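Long-range contact in CARDB domain-containing protein (Pyrococcus furiosus, PDB 3IDU), which is of unknown function but binds two manganese ions through its CARDB domain, the part of a longer protein described here: residues Gly48-Gly60 / Met89-Val102. Sequence-based numbering, arbitrary orientation.
Sequences GVPSTKVRVYING and MYRINATVDEENTV. With MN (manganese (II) ion), chain D.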
loop_
_atom_site.group_PDB
_atom_site.type_symbol
_atom_site.label_atom_id
_atom_site.label_comp_id
_atom_site.label_asym_id
_atom_site.label_seq_id
_atom_site.Cartn_x
_atom_site.Cartn_y
_atom_site.Cartn_z
ATOM N N GLY A 48 7.073 -11.774 -12.390
ATOM C CA GLY A 48 6.027 -11.840 -11.387
ATOM C C GLY A 48 6.517 -12.091 -9.972
ATOM O O GLY A 48 7.686 -12.419 -9.743
ATOM N N VAL A 49 5.600 -11.929 -9.023
ATOM C CA VAL A 49 5.874 -12.134 -7.611
ATOM C C VAL A 49 4.832 -13.102 -7.070
ATOM O O VAL A 49 3.709 -12.712 -6.775
ATOM C CB VAL A 49 5.780 -10.809 -6.830
ATOM C CG1 VAL A 49 6.022 -11.059 -5.352
ATOM C CG2 VAL A 49 6.815 -9.818 -7.385
ATOM N N PRO A 50 5.195 -14.386 -6.951
ATOM C CA PRO A 50 4.285 -15.420 -6.447
ATOM C C PRO A 50 3.720 -15.139 -5.063
ATOM O O PRO A 50 2.570 -15.474 -4.774
ATOM C CB PRO A 50 5.151 -16.679 -6.469
ATOM C CG PRO A 50 6.074 -16.429 -7.620
ATOM C CD PRO A 50 6.456 -14.979 -7.427
ATOM N N SER A 51 4.521 -14.517 -4.206
ATOM C CA SER A 51 4.070 -14.234 -2.852
ATOM C C SER A 51 4.860 -13.143 -2.141
ATOM O O SER A 51 6.084 -13.187 -2.090
ATOM C CB SER A 51 4.137 -15.512 -2.005
ATOM O OG SER A 51 3.592 -15.295 -0.710
ATOM N N THR A 52 4.148 -12.159 -1.604
ATOM C CA THR A 52 4.777 -11.091 -0.845
ATOM C C THR A 52 3.762 -10.569 0.155
ATOM O O THR A 52 2.550 -10.717 -0.027
ATOM C CB THR A 52 5.272 -9.926 -1.730
ATOM O OG1 THR A 52 6.080 -9.043 -0.935
ATOM C CG2 THR A 52 4.105 -9.142 -2.299
ATOM N N LYS A 53 4.261 -9.970 1.227
ATOM C CA LYS A 53 3.386 -9.458 2.264
ATOM C C LYS A 53 3.126 -7.962 2.166
ATOM O O LYS A 53 4.023 -7.173 1.868
ATOM C CB LYS A 53 3.974 -9.794 3.640
ATOM C CG LYS A 53 4.146 -11.292 3.893
ATOM C CD LYS A 53 4.690 -11.569 5.288
ATOM C CE LYS A 53 4.822 -13.064 5.559
ATOM N NZ LYS A 53 5.362 -13.352 6.923
ATOM N N VAL A 54 1.878 -7.588 2.412
ATOM C CA VAL A 54 1.475 -6.193 2.407
ATOM C C VAL A 54 0.962 -5.939 3.825
ATOM O O VAL A 54 0.254 -6.774 4.400
ATOM C CB VAL A 54 0.344 -5.926 1.381
ATOM C CG1 VAL A 54 -0.104 -4.467 1.457
ATOM C CG2 VAL A 54 0.838 -6.249 -0.023
ATOM N N ARG A 55 1.337 -4.798 4.388
ATOM C CA ARG A 55 0.933 -4.453 5.737
ATOM C C ARG A 55 0.469 -3.008 5.814
ATOM O O ARG A 55 0.993 -2.131 5.119
ATOM C CB ARG A 55 2.106 -4.659 6.711
ATOM C CG ARG A 55 2.695 -6.076 6.740
ATOM C CD ARG A 55 3.851 -6.171 7.739
ATOM N NE ARG A 55 4.442 -7.509 7.855
ATOM C CZ ARG A 55 5.300 -8.042 6.987
ATOM N NH1 ARG A 55 5.683 -7.362 5.916
ATOM N NH2 ARG A 55 5.798 -9.253 7.204
ATOM N N VAL A 56 -0.538 -2.774 6.648
ATOM C CA VAL A 56 -1.060 -1.433 6.868
ATOM C C VAL A 56 -0.882 -1.131 8.351
ATOM O O VAL A 56 -1.196 -1.955 9.210
ATOM C CB VAL A 56 -2.558 -1.313 6.473
ATOM C CG1 VAL A 56 -3.168 -0.061 7.103
ATOM C CG2 VAL A 56 -2.682 -1.224 4.962
ATOM N N TYR A 57 -0.352 0.054 8.626
ATOM C CA TYR A 57 -0.093 0.529 9.977
ATOM C C TYR A 57 -0.848 1.826 10.195
ATOM O O TYR A 57 -1.021 2.616 9.267
ATOM C CB TYR A 57 1.393 0.840 10.165
ATOM C CG TYR A 57 2.339 -0.321 9.985
ATOM C CD1 TYR A 57 2.720 -1.105 11.070
ATOM C CD2 TYR A 57 2.880 -0.618 8.734
ATOM C CE1 TYR A 57 3.616 -2.151 10.921
ATOM C CE2 TYR A 57 3.777 -1.667 8.576
ATOM C CZ TYR A 57 4.142 -2.429 9.673
ATOM O OH TYR A 57 5.030 -3.466 9.511
ATOM N N ILE A 58 -1.283 2.046 11.428
ATOM C CA ILE A 58 -1.975 3.271 11.794
ATOM C C ILE A 58 -1.179 3.803 12.984
ATOM O O ILE A 58 -1.135 3.169 14.035
ATOM C CB ILE A 58 -3.436 2.983 12.175
ATOM C CG1 ILE A 58 -4.182 2.466 10.937
ATOM C CG2 ILE A 58 -4.094 4.240 12.733
ATOM C CD1 ILE A 58 -5.631 2.108 11.180
ATOM N N ASN A 59 -0.546 4.960 12.799
ATOM C CA ASN A 59 0.300 5.567 13.825
ATOM C C ASN A 59 1.364 4.587 14.325
ATOM O O ASN A 59 1.625 4.476 15.526
ATOM C CB ASN A 59 -0.544 6.115 14.984
ATOM C CG ASN A 59 -0.991 7.550 14.744
ATOM O OD1 ASN A 59 -0.668 8.142 13.712
ATOM N ND2 ASN A 59 -1.727 8.118 15.694
ATOM N N GLY A 60 1.967 3.871 13.378
ATOM C CA GLY A 60 3.030 2.928 13.687
ATOM C C GLY A 60 2.637 1.553 14.180
ATOM O O GLY A 60 3.482 0.660 14.243
HETATM N N MSE A 89 -4.741 13.661 14.568
HETATM C CA MSE A 89 -4.063 13.474 13.289
HETATM C C MSE A 89 -3.378 12.111 13.266
HETATM O O MSE A 89 -2.422 11.873 14.003
HETATM C CB MSE A 89 -3.019 14.573 13.076
HETATM C CG MSE A 89 -2.263 14.466 11.761
HETATM SE SE MSE A 89 -3.411 14.720 10.221
HETATM C CE MSE A 89 -3.009 16.583 9.869
ATOM N N TYR A 90 -3.870 11.224 12.407
ATOM C CA TYR A 90 -3.329 9.877 12.289
ATOM C C TYR A 90 -2.548 9.681 10.992
ATOM O O TYR A 90 -2.901 10.240 9.954
ATOM C CB TYR A 90 -4.470 8.858 12.358
ATOM C CG TYR A 90 -5.200 8.831 13.682
ATOM C CD1 TYR A 90 -4.872 7.896 14.663
ATOM C CD2 TYR A 90 -6.217 9.744 13.959
ATOM C CE1 TYR A 90 -5.538 7.868 15.886
ATOM C CE2 TYR A 90 -6.891 9.728 15.179
ATOM C CZ TYR A 90 -6.548 8.787 16.137
ATOM O OH TYR A 90 -7.213 8.765 17.343
ATOM N N ARG A 91 -1.483 8.887 11.062
ATOM C CA ARG A 91 -0.656 8.596 9.894
ATOM C C ARG A 91 -0.814 7.131 9.502
ATOM O O ARG A 91 -0.527 6.232 10.292
ATOM C CB ARG A 91 0.817 8.893 10.195
ATOM C CG ARG A 91 1.773 8.474 9.078
ATOM C CD ARG A 91 3.227 8.841 9.390
ATOM N NE ARG A 91 3.433 10.286 9.497
ATOM C CZ ARG A 91 3.284 10.994 10.615
ATOM N NH1 ARG A 91 2.926 10.394 11.743
ATOM N NH2 ARG A 91 3.496 12.304 10.606
ATOM N N ILE A 92 -1.292 6.892 8.287
ATOM C CA ILE A 92 -1.470 5.529 7.800
ATOM C C ILE A 92 -0.268 5.183 6.928
ATOM O O ILE A 92 0.112 5.957 6.051
ATOM C CB ILE A 92 -2.756 5.374 6.932
ATOM C CG1 ILE A 92 -4.013 5.603 7.780
ATOM C CG2 ILE A 92 -2.840 3.959 6.366
ATOM C CD1 ILE A 92 -4.119 6.969 8.398
ATOM N N ASN A 93 0.341 4.030 7.187
ATOM C CA ASN A 93 1.473 3.579 6.401
ATOM C C ASN A 93 1.110 2.244 5.785
ATOM O O ASN A 93 0.404 1.441 6.390
ATOM C CB ASN A 93 2.735 3.391 7.260
ATOM C CG ASN A 93 3.450 4.698 7.563
ATOM O OD1 ASN A 93 3.569 5.098 8.719
ATOM N ND2 ASN A 93 3.936 5.364 6.521
ATOM N N ALA A 94 1.582 2.019 4.566
ATOM C CA ALA A 94 1.343 0.762 3.884
ATOM C C ALA A 94 2.703 0.324 3.367
ATOM O O ALA A 94 3.469 1.139 2.854
ATOM C CB ALA A 94 0.367 0.954 2.733
ATOM N N THR A 95 3.021 -0.952 3.529
ATOM C CA THR A 95 4.304 -1.456 3.063
ATOM C C THR A 95 4.136 -2.757 2.300
ATOM O O THR A 95 3.203 -3.521 2.547
ATOM C CB THR A 95 5.270 -1.738 4.233
ATOM O OG1 THR A 95 4.815 -2.886 4.965
ATOM C CG2 THR A 95 5.332 -0.544 5.178
ATOM N N VAL A 96 5.046 -3.003 1.367
ATOM C CA VAL A 96 5.023 -4.243 0.612
ATOM C C VAL A 96 6.456 -4.776 0.633
ATOM O O VAL A 96 7.417 -4.022 0.484
ATOM C CB VAL A 96 4.488 -4.032 -0.826
ATOM C CG1 VAL A 96 5.354 -3.037 -1.582
ATOM C CG2 VAL A 96 4.432 -5.367 -1.555
ATOM N N ASP A 97 6.579 -6.083 0.848
ATOM C CA ASP A 97 7.870 -6.749 0.970
ATOM C C ASP A 97 8.757 -6.015 1.964
ATOM O O ASP A 97 9.924 -5.739 1.691
ATOM C CB ASP A 97 8.611 -6.860 -0.363
ATOM C CG ASP A 97 9.858 -7.721 -0.245
ATOM O OD1 ASP A 97 9.831 -8.662 0.575
ATOM O OD2 ASP A 97 10.853 -7.479 -0.961
ATOM N N GLU A 98 8.200 -5.705 3.125
ATOM C CA GLU A 98 8.952 -4.999 4.145
ATOM C C GLU A 98 10.172 -5.796 4.598
ATOM O O GLU A 98 11.183 -5.213 4.987
ATOM C CB GLU A 98 8.049 -4.700 5.339
ATOM C CG GLU A 98 8.503 -3.515 6.153
ATOM C CD GLU A 98 7.600 -3.256 7.337
ATOM O OE1 GLU A 98 6.363 -3.325 7.168
ATOM O OE2 GLU A 98 8.127 -2.973 8.430
ATOM N N GLU A 99 10.078 -7.127 4.547
ATOM C CA GLU A 99 11.186 -8.000 4.957
ATOM C C GLU A 99 12.213 -8.133 3.838
ATOM O O GLU A 99 13.218 -8.830 3.976
ATOM C CB GLU A 99 10.667 -9.392 5.324
ATOM C CG GLU A 99 9.761 -10.005 4.271
ATOM C CD GLU A 99 8.293 -9.704 4.521
ATOM O OE1 GLU A 99 7.737 -10.264 5.493
ATOM O OE2 GLU A 99 7.699 -8.910 3.758
ATOM N N ASN A 100 11.941 -7.438 2.738
ATOM C CA ASN A 100 12.780 -7.437 1.551
ATOM C C ASN A 100 13.312 -8.808 1.165
ATOM O O ASN A 100 14.516 -9.076 1.212
ATOM C CB ASN A 100 13.932 -6.447 1.704
ATOM C CG ASN A 100 14.713 -6.277 0.415
ATOM O OD1 ASN A 100 14.147 -6.350 -0.694
ATOM N ND2 ASN A 100 16.013 -6.035 0.544
ATOM N N THR A 101 12.387 -9.674 0.775
ATOM C CA THR A 101 12.728 -11.022 0.347
ATOM C C THR A 101 12.605 -11.108 -1.175
ATOM O O THR A 101 12.825 -12.164 -1.768
ATOM C CB THR A 101 11.802 -12.063 1.012
ATOM O OG1 THR A 101 10.434 -11.712 0.776
ATOM C CG2 THR A 101 12.052 -12.111 2.517
ATOM N N VAL A 102 12.262 -9.984 -1.802
ATOM C CA VAL A 102 12.114 -9.920 -3.254
ATOM C C VAL A 102 13.055 -8.869 -3.839
ATOM O O VAL A 102 12.960 -7.699 -3.489
ATOM C CB VAL A 102 10.666 -9.545 -3.660
ATOM C CG1 VAL A 102 10.531 -9.550 -5.174
ATOM C CG2 VAL A 102 9.676 -10.515 -3.032
HETATM MN MN MN D . 12.096 -5.994 -2.130
HETATM O O HOH W 1 7.890 -10.615 0.567
HETATM O O HOH W 2 5.291 -5.564 4.015
HETATM O O HOH W 3 0.429 10.631 13.769
HETATM O O HOH W 4 1.461 4.308 10.510
HETATM O O HOH W 5 11.527 -4.781 -0.220
#
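Arg55 and Thr95 form a hydrogen-bonded antiparallel pair, as do Tyr57 and Asn93. Tyr57 N to Asn93 O is the shortest of these backbone bonds, at 2.7 Å. Asn59 N binds Arg91 O, and Asn59 OD1 takes Arg91 N at 2.9 Å, so a side-chain amide prolongs the ladder past the end of strand 51-58.

Thr95 shares its face of the sheet with Arg55 and Tyr57, and their polar ends meet Glu98 and Glu99. Arg55 runs extended from CG to NE and reaches the turn 97-100. There its NH2 forms a salt bridge with Glu99 OE1 at 2.8 Å, nearly straight (173°) and in the guanidinium plane. NH1 makes a weak second bond to OE2. Glu98 OE1 accepts hydrogen bonds from two hydroxyls: Tyr57 OH at 2.7 Å on its syn lone pair, and Thr95 OG1 on the anti side. With an alanine in place of Arg55, Glu99 would probably lose its salt-bridge mate and be freer to turn.

The turn and the residues after it also help to bind manganese. Asp97 OD2 binds the ion at 2.3 Å, with Asn100 OD1, Val102 O and a water; Glu104 and Glu107 complete the site. A second water links Thr52 OG1 to Asp97 OD1.

On the other face, Val54 CG2 meets Val96 CG2 at 4.0 Å, and Val56 lies alongside Ile92. These apolar side chains pack on strands 19-24 and 35-43 of the facing sheet, in a beta sandwich. Strands 61-70 and 111-118 flank the pair within its own sheet.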